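PDB 5U1T: separin from Saccharomyces cerevisiae, which cleaves the MCD1/SCC1 subunit of cohesin as a caspase-like cysteine protease at the onset of anaphase, allowing chromosomes to segregate. Local coordinates for residues L1230-F1238 against F1369-L1377. Sequence-based numbering, arbitrary orientation.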
ATOM      1  N   LEU A1230     -24.228 -15.829  46.150  1.00 60.27           N
ATOM      2  CA  LEU A1230     -23.174 -16.705  46.650  1.00 62.64           C
ATOM      3  C   LEU A1230     -23.775 -17.909  47.372  1.00 63.82           C
ATOM      4  O   LEU A1230     -23.256 -19.034  47.310  1.00 61.27           O
ATOM      5  CB  LEU A1230     -22.245 -15.940  47.583  1.00 59.69           C
ATOM      6  CG  LEU A1230     -21.452 -14.778  47.001  1.00 60.18           C
ATOM      7  CD1 LEU A1230     -20.756 -14.056  48.144  1.00 64.94           C
ATOM      8  CD2 LEU A1230     -20.442 -15.307  46.010  1.00 59.27           C
ATOM      9  N   ASN A1231     -24.883 -17.665  48.054  1.00 60.87           N
ATOM     10  CA  ASN A1231     -25.616 -18.754  48.648  1.00 65.26           C
ATOM     11  C   ASN A1231     -26.079 -19.756  47.604  1.00 63.21           C
ATOM     12  O   ASN A1231     -25.834 -20.953  47.756  1.00 64.11           O
ATOM     13  CB  ASN A1231     -26.792 -18.226  49.437  1.00 62.28           C
ATOM     14  CG  ASN A1231     -26.603 -18.427  50.899  1.00 70.77           C
ATOM     15  OD1 ASN A1231     -25.886 -17.652  51.555  1.00 63.50           O
ATOM     16  ND2 ASN A1231     -27.212 -19.505  51.435  1.00 71.62           N
ATOM     17  N   ASN A1232     -26.720 -19.265  46.541  1.00 62.83           N
ATOM     18  CA  ASN A1232     -27.170 -20.120  45.440  1.00 66.99           C
ATOM     19  C   ASN A1232     -26.036 -20.959  44.900  1.00 65.73           C
ATOM     20  O   ASN A1232     -26.189 -22.150  44.662  1.00 65.88           O
ATOM     21  CB  ASN A1232     -27.755 -19.310  44.279  1.00 69.76           C
ATOM     22  CG  ASN A1232     -29.010 -18.527  44.659  1.00 77.77           C
ATOM     23  OD1 ASN A1232     -29.653 -18.778  45.694  1.00 75.61           O
ATOM     24  ND2 ASN A1232     -29.373 -17.561  43.797  1.00 87.60           N
ATOM     25  N   ILE A1233     -24.894 -20.315  44.705  1.00 66.30           N
ATOM     26  CA  ILE A1233     -23.736 -20.986  44.152  1.00 64.74           C
ATOM     27  C   ILE A1233     -23.275 -22.104  45.090  1.00 63.63           C
ATOM     28  O   ILE A1233     -23.123 -23.242  44.649  1.00 66.41           O
ATOM     29  CB  ILE A1233     -22.613 -19.970  43.862  1.00 60.41           C
ATOM     30  CG1 ILE A1233     -22.931 -19.265  42.536  1.00 63.38           C
ATOM     31  CG2 ILE A1233     -21.261 -20.659  43.806  1.00 58.32           C
ATOM     32  CD1 ILE A1233     -22.193 -17.961  42.291  1.00 61.22           C
ATOM     33  N   GLU A1234     -23.095 -21.791  46.373  1.00 63.77           N
ATOM     34  CA  GLU A1234     -22.758 -22.797  47.392  1.00 63.03           C
ATOM     35  C   GLU A1234     -23.660 -24.010  47.372  1.00 61.20           C
ATOM     36  O   GLU A1234     -23.208 -25.143  47.499  1.00 61.92           O
ATOM     37  CB  GLU A1234     -22.833 -22.193  48.788  1.00 59.75           C
ATOM     38  CG  GLU A1234     -21.535 -21.669  49.293  1.00 62.28           C
ATOM     39  CD  GLU A1234     -21.686 -21.025  50.639  1.00 63.17           C
ATOM     40  OE1 GLU A1234     -22.154 -21.735  51.550  1.00 67.26           O
ATOM     41  OE2 GLU A1234     -21.351 -19.824  50.781  1.00 60.52           O
ATOM     42  N   ASN A1235     -24.950 -23.748  47.228  1.00 63.80           N
ATOM     43  CA  ASN A1235     -25.972 -24.765  47.415  1.00 64.31           C
ATOM     44  C   ASN A1235     -26.397 -25.409  46.097  1.00 65.32           C
ATOM     45  O   ASN A1235     -27.376 -26.141  46.053  1.00 73.48           O
ATOM     46  CB  ASN A1235     -27.195 -24.153  48.129  1.00 64.13           C
ATOM     47  CG  ASN A1235     -26.861 -23.597  49.536  1.00 66.08           C
ATOM     48  OD1 ASN A1235     -26.028 -24.153  50.262  1.00 68.28           O
ATOM     49  ND2 ASN A1235     -27.519 -22.502  49.917  1.00 65.45           N
ATOM     50  N   SER A1236     -25.665 -25.135  45.026  1.00 60.13           N
ATOM     51  CA  SER A1236     -25.987 -25.702  43.725  1.00 64.88           C
ATOM     52  C   SER A1236     -24.777 -26.340  43.096  1.00 70.08           C
ATOM     53  O   SER A1236     -24.797 -27.511  42.701  1.00 76.89           O
ATOM     54  CB  SER A1236     -26.527 -24.643  42.774  1.00 65.77           C
ATOM     55  OG  SER A1236     -27.870 -24.339  43.075  1.00 73.89           O
ATOM     56  N   TRP A1237     -23.749 -25.535  42.984  1.00 62.40           N
ATOM     57  CA  TRP A1237     -22.559 -25.924  42.304  1.00 62.45           C
ATOM     58  C   TRP A1237     -21.701 -26.983  42.930  1.00 66.00           C
ATOM     59  O   TRP A1237     -21.022 -27.681  42.220  1.00 68.42           O
ATOM     60  CB  TRP A1237     -21.752 -24.681  42.012  1.00 63.37           C
ATOM     61  CG  TRP A1237     -22.459 -23.769  41.123  1.00 61.93           C
ATOM     62  CD1 TRP A1237     -23.716 -23.885  40.717  1.00 64.92           C
ATOM     63  CD2 TRP A1237     -21.941 -22.604  40.506  1.00 64.05           C
ATOM     64  NE1 TRP A1237     -24.043 -22.863  39.886  1.00 62.35           N
ATOM     65  CE2 TRP A1237     -22.953 -22.064  39.737  1.00 64.79           C
ATOM     66  CE3 TRP A1237     -20.713 -21.966  40.530  1.00 58.73           C
ATOM     67  CZ2 TRP A1237     -22.783 -20.918  39.009  1.00 63.63           C
ATOM     68  CZ3 TRP A1237     -20.550 -20.842  39.807  1.00 54.09           C
ATOM     69  CH2 TRP A1237     -21.569 -20.323  39.061  1.00 55.97           C
ATOM     70  N   PHE A1238     -21.717 -27.118  44.242  1.00 65.55           N
ATOM     71  CA  PHE A1238     -20.869 -28.115  44.871  1.00 71.98           C
ATOM     72  C   PHE A1238     -21.626 -29.149  45.659  1.00 76.47           C
ATOM     73  O   PHE A1238     -21.158 -29.618  46.677  1.00 74.96           O
ATOM     74  CB  PHE A1238     -19.865 -27.435  45.770  1.00 66.33           C
ATOM     75  CG  PHE A1238     -19.238 -26.250  45.156  1.00 69.87           C
ATOM     76  CD1 PHE A1238     -19.906 -25.074  45.092  1.00 62.12           C
ATOM     77  CD2 PHE A1238     -17.983 -26.326  44.632  1.00 71.47           C
ATOM     78  CE1 PHE A1238     -19.331 -23.984  44.517  1.00 62.97           C
ATOM     79  CE2 PHE A1238     -17.400 -25.236  44.059  1.00 60.45           C
ATOM     80  CZ  PHE A1238     -18.076 -24.063  44.004  1.00 57.35           C
ATOM     81  N   PHE A1369     -15.435 -13.703  40.775  1.00 56.64           N
ATOM     82  CA  PHE A1369     -16.189 -14.285  41.892  1.00 58.97           C
ATOM     83  C   PHE A1369     -15.383 -14.235  43.186  1.00 52.68           C
ATOM     84  O   PHE A1369     -14.212 -14.599  43.216  1.00 53.59           O
ATOM     85  CB  PHE A1369     -16.609 -15.730  41.589  1.00 55.95           C
ATOM     86  CG  PHE A1369     -17.762 -15.838  40.635  1.00 59.17           C
ATOM     87  CD1 PHE A1369     -19.067 -15.635  41.070  1.00 51.65           C
ATOM     88  CD2 PHE A1369     -17.545 -16.142  39.283  1.00 64.05           C
ATOM     89  CE1 PHE A1369     -20.150 -15.734  40.176  1.00 53.16           C
ATOM     90  CE2 PHE A1369     -18.623 -16.237  38.380  1.00 58.51           C
ATOM     91  CZ  PHE A1369     -19.925 -16.033  38.835  1.00 55.18           C
ATOM     92  N   PRO A1370     -16.016 -13.769  44.263  1.00 52.40           N
ATOM     93  CA  PRO A1370     -15.373 -13.750  45.579  1.00 53.56           C
ATOM     94  C   PRO A1370     -15.400 -15.138  46.217  1.00 52.66           C
ATOM     95  O   PRO A1370     -16.095 -15.346  47.209  1.00 54.05           O
ATOM     96  CB  PRO A1370     -16.225 -12.757  46.364  1.00 56.25           C
ATOM     97  CG  PRO A1370     -17.585 -12.882  45.749  1.00 54.99           C
ATOM     98  CD  PRO A1370     -17.371 -13.195  44.294  1.00 52.45           C
ATOM     99  N   TRP A1371     -14.647 -16.072  45.640  1.00 51.83           N
ATOM    100  CA  TRP A1371     -14.664 -17.463  46.072  1.00 54.48           C
ATOM    101  C   TRP A1371     -14.413 -17.591  47.568  1.00 57.95           C
ATOM    102  O   TRP A1371     -15.075 -18.370  48.261  1.00 55.16           O
ATOM    103  CB  TRP A1371     -13.627 -18.287  45.304  1.00 51.89           C
ATOM    104  CG  TRP A1371     -13.886 -18.344  43.843  1.00 55.25           C
ATOM    105  CD1 TRP A1371     -13.160 -17.735  42.863  1.00 53.54           C
ATOM    106  CD2 TRP A1371     -14.957 -19.026  43.184  1.00 58.02           C
ATOM    107  NE1 TRP A1371     -13.705 -18.001  41.647  1.00 59.94           N
ATOM    108  CE2 TRP A1371     -14.810 -18.789  41.809  1.00 55.60           C
ATOM    109  CE3 TRP A1371     -16.021 -19.829  43.621  1.00 60.03           C
ATOM    110  CZ2 TRP A1371     -15.688 -19.322  40.859  1.00 57.27           C
ATOM    111  CZ3 TRP A1371     -16.897 -20.357  42.670  1.00 49.66           C
ATOM    112  CH2 TRP A1371     -16.723 -20.096  41.314  1.00 54.91           C
ATOM    113  N   GLU A1372     -13.467 -16.797  48.053  1.00 54.86           N
ATOM    114  CA  GLU A1372     -12.996 -16.899  49.421  1.00 54.62           C
ATOM    115  C   GLU A1372     -14.102 -16.617  50.432  1.00 56.25           C
ATOM    116  O   GLU A1372     -13.932 -16.860  51.612  1.00 59.02           O
ATOM    117  CB  GLU A1372     -11.810 -15.953  49.645  1.00 54.45           C
ATOM    118  CG  GLU A1372     -10.592 -16.255  48.755  1.00 57.59           C
ATOM    119  CD  GLU A1372     -10.617 -15.526  47.394  1.00 58.28           C
ATOM    120  OE1 GLU A1372     -11.691 -15.037  46.982  1.00 53.93           O
ATOM    121  OE2 GLU A1372      -9.552 -15.438  46.742  1.00 57.95           O
ATOM    122  N   CYS A1373     -15.253 -16.142  49.979  1.00 53.44           N
ATOM    123  CA  CYS A1373     -16.319 -15.853  50.920  1.00 56.06           C
ATOM    124  C   CYS A1373     -17.420 -16.918  50.958  1.00 59.68           C
ATOM    125  O   CYS A1373     -18.352 -16.827  51.760  1.00 65.64           O
ATOM    126  CB  CYS A1373     -16.878 -14.473  50.618  1.00 52.77           C
ATOM    127  SG  CYS A1373     -15.601 -13.191  51.026  1.00 70.27           S
ATOM    128  N   LEU A1374     -17.299 -17.945  50.120  1.00 56.01           N
ATOM    129  CA  LEU A1374     -18.137 -19.138  50.265  1.00 60.12           C
ATOM    130  C   LEU A1374     -17.933 -19.749  51.665  1.00 61.85           C
ATOM    131  O   LEU A1374     -16.820 -19.722  52.207  1.00 59.61           O
ATOM    132  CB  LEU A1374     -17.823 -20.156  49.165  1.00 55.79           C
ATOM    133  CG  LEU A1374     -18.172 -19.647  47.765  1.00 56.51           C
ATOM    134  CD1 LEU A1374     -17.989 -20.719  46.696  1.00 49.66           C
ATOM    135  CD2 LEU A1374     -19.580 -19.098  47.746  1.00 53.58           C
ATOM    136  N   SER A1375     -19.001 -20.281  52.253  1.00 56.90           N
ATOM    137  CA  SER A1375     -18.953 -20.699  53.661  1.00 64.86           C
ATOM    138  C   SER A1375     -17.878 -21.760  53.949  1.00 58.71           C
ATOM    139  O   SER A1375     -17.306 -21.781  55.044  1.00 57.88           O
ATOM    140  CB  SER A1375     -20.315 -21.216  54.114  1.00 58.41           C
ATOM    141  OG  SER A1375     -20.653 -22.401  53.420  1.00 64.89           O
ATOM    142  N   PHE A1376     -17.586 -22.608  52.964  1.00 53.65           N
ATOM    143  CA  PHE A1376     -16.531 -23.596  53.123  1.00 51.11           C
ATOM    144  C   PHE A1376     -15.139 -23.068  52.763  1.00 53.75           C
ATOM    145  O   PHE A1376     -14.170 -23.805  52.827  1.00 52.34           O
ATOM    146  CB  PHE A1376     -16.848 -24.849  52.302  1.00 58.94           C
ATOM    147  CG  PHE A1376     -17.019 -24.610  50.813  1.00 56.77           C
ATOM    148  CD1 PHE A1376     -15.930 -24.678  49.955  1.00 57.81           C
ATOM    149  CD2 PHE A1376     -18.278 -24.377  50.270  1.00 59.00           C
ATOM    150  CE1 PHE A1376     -16.090 -24.474  48.564  1.00 58.77           C
ATOM    151  CE2 PHE A1376     -18.446 -24.171  48.888  1.00 59.14           C
ATOM    152  CZ  PHE A1376     -17.355 -24.226  48.039  1.00 55.67           C
ATOM    153  N   LEU A1377     -15.035 -21.795  52.392  1.00 57.05           N
ATOM    154  CA  LEU A1377     -13.720 -21.199  52.127  1.00 54.65           C
ATOM    155  C   LEU A1377     -13.378 -20.079  53.110  1.00 57.54           C
ATOM    156  O   LEU A1377     -12.210 -19.857  53.395  1.00 52.37           O
ATOM    157  CB  LEU A1377     -13.638 -20.664  50.693  1.00 52.78           C
ATOM    158  CG  LEU A1377     -13.652 -21.739  49.604  1.00 55.74           C
ATOM    159  CD1 LEU A1377     -13.367 -21.157  48.231  1.00 58.75           C
ATOM    160  CD2 LEU A1377     -12.676 -22.868  49.942  1.00 54.19           C
TER
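Glu1234 reaches from the last turns of helix 1209-1237 to Leu1374, Ser1375 and Phe1376, which follow a short 3-10 turn (1371-1373) in the loop joining the parallel strands 1353-1362 and 1382-1385 of the peptidase C50 region. The bond to its CB points toward the loop. CG then slides past Leu1374, 3.6 Å from CD2, with CE2 of Phe1376 at 4.0 Å. Because the chain runs extended beyond CG (chi2 177°), CD is carried out to Ser1375, where the carboxylate takes two hydrogen bonds from one residue: OE1 from Ser1375 OG, and OE2 from Ser1375 N at 2.8 Å, the N-H coming from well above the carboxylate plane. With both acceptors gone, as in an alanine here, the Ser1375 amide and hydroxyl would probably lose these partners and a gap open beside Leu1374 CD2.

Around this polar pair the contact is greasy. Leu1230 lays CD2 against CG of Pro1370, the centre of an inverse gamma turn, at 3.8 Å, while Ile1233 CD1 meets CE1 of Phe1369 at 3.7 Å. Phe1369 also packs on helix 1180-1198. Trp1371 brings CH2 to the edge of the Trp1237 ring near CZ3, their NE1 atoms bonded instead to the carbonyls of Cys1366 and Leu1178. Phe1376 and Phe1238 form a T-shaped pair, planes at 65°, with Phe1376 CZ poised 3.8 Å above the centre of the Phe1238 ring.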